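Local atomic coordinates of beta-xylanase (Caldicellulosiruptor kristjanssonii, PDB entry 7NWN), a protein that probably binds carbohydrate through a family 9 carbohydrate-binding module, here with three calcium sites, belonging to a multimodular, hyperthermostable xylanase–glucuronoyl esterase. Residues A[49-52]-A[53-57]. Sequence-based numbering, arbitrary orientation. Where two conformers were deposited one is given.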
# COMPACT_ATOMS: atom_id res chain seq x y z
N ARG A 49 -13.18 -2.38 1.57
CA ARG A 49 -14.62 -2.12 1.65
C ARG A 49 -15.04 -1.49 3.00
O ARG A 49 -16.22 -1.40 3.27
CB ARG A 49 -15.36 -3.44 1.43
CG ARG A 49 -15.35 -3.87 -0.03
CD ARG A 49 -15.82 -5.30 -0.07
NE ARG A 49 -15.50 -5.93 -1.34
CZ ARG A 49 -16.02 -5.62 -2.52
NH1 ARG A 49 -16.91 -4.64 -2.63
NH2 ARG A 49 -15.64 -6.29 -3.60
N ILE A 50 -14.11 -1.07 3.84
CA ILE A 50 -14.41 -0.45 5.13
C ILE A 50 -14.39 1.06 4.94
O ILE A 50 -13.34 1.69 4.93
CB ILE A 50 -13.41 -0.94 6.21
CG1 ILE A 50 -13.41 -2.47 6.34
CG2 ILE A 50 -13.56 -0.19 7.54
CD1 ILE A 50 -12.33 -3.04 7.26
N TYR A 51 -15.58 1.63 4.81
CA TYR A 51 -15.75 3.06 4.63
C TYR A 51 -16.13 3.68 5.97
O TYR A 51 -17.01 3.16 6.63
CB TYR A 51 -16.91 3.25 3.65
CG TYR A 51 -16.53 2.93 2.23
CD1 TYR A 51 -16.57 1.64 1.75
CD2 TYR A 51 -16.17 3.95 1.36
CE1 TYR A 51 -16.23 1.35 0.43
CE2 TYR A 51 -15.84 3.68 0.05
CZ TYR A 51 -15.85 2.38 -0.41
OH TYR A 51 -15.49 2.18 -1.70
N SER A 52 -15.50 4.79 6.35
CA SER A 52 -15.87 5.59 7.51
C SER A 52 -17.24 6.26 7.33
O SER A 52 -17.88 6.57 8.34
CB SER A 52 -14.83 6.63 7.83
OG SER A 52 -14.78 7.62 6.81
N ALA A 53 -17.64 6.52 6.07
CA ALA A 53 -18.87 7.22 5.71
C ALA A 53 -19.14 7.04 4.23
O ALA A 53 -18.25 6.63 3.50
CB ALA A 53 -18.77 8.70 6.01
N THR A 54 -20.35 7.39 3.76
CA THR A 54 -20.66 7.22 2.35
C THR A 54 -19.89 8.28 1.57
O THR A 54 -19.65 9.38 2.08
CB THR A 54 -22.17 7.30 2.08
OG1 THR A 54 -22.50 8.64 2.43
CG2 THR A 54 -23.01 6.34 2.90
N THR A 55 -19.51 7.93 0.33
CA THR A 55 -18.63 8.72 -0.52
C THR A 55 -18.66 8.09 -1.91
O THR A 55 -18.89 6.89 -2.02
CB THR A 55 -17.18 8.74 -0.00
OG1 THR A 55 -16.45 9.54 -0.92
CG2 THR A 55 -16.55 7.36 0.12
N GLN A 56 -18.40 8.86 -2.98
CA GLN A 56 -18.32 8.19 -4.27
C GLN A 56 -16.87 7.79 -4.58
O GLN A 56 -16.59 7.27 -5.67
CB GLN A 56 -18.86 9.06 -5.41
CG GLN A 56 -20.21 9.71 -5.16
CD GLN A 56 -21.33 8.87 -5.70
OE1 GLN A 56 -21.69 7.84 -5.14
NE2 GLN A 56 -21.89 9.31 -6.82
N THR A 57 -15.94 8.08 -3.65
CA THR A 57 -14.56 7.61 -3.78
C THR A 57 -14.49 6.11 -3.54
O THR A 57 -15.12 5.61 -2.63
CB THR A 57 -13.63 8.35 -2.83
OG1 THR A 57 -13.70 9.69 -3.30
CG2 THR A 57 -12.18 7.88 -2.84
O HOH W 1 -17.69 4.41 -2.92
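Y51 lays its ring inside the curve of the loop formed by A53 to T57, which links strand 50-51 to strand 58-66 and so passes from one sheet of the β-sandwich of this family 9 carbohydrate-binding module to the other. With CG beside the backbone N and anti to the carbonyl carbon (chi1 -75°), the ring reaches forward to the residues that follow it. A long, flat side chain suits this position, since one edge can meet the methyl of T55 and the carbonyl of T57 in succession. CD2 lies 3.6 Å from CG2 of T55, whose β-branch turns its methyl to the tyrosine. The two side chains cross at about a right angle. Farther along the same edge, CE2 of Y51 approaches the carbonyl O of T57 at 3.4 Å, near the ring plane. Nearer the backbone, Y51 CB packs 3.6 Å from the O of A53, a buried carbonyl with no polar partner. The small methyl of A53 suits the bend, pointing away from the preceding residues. S52 brings a short hydroxyl that accepts from the backbone N of T180, tying the residue just after the strand to strand 177-182. Between the tyrosine hydroxyl and the loop, one water donates to T55 O and T57 O, each at 2.9 Å, and makes a weak, 3.4 Å hydrogen bond with Y51 OH.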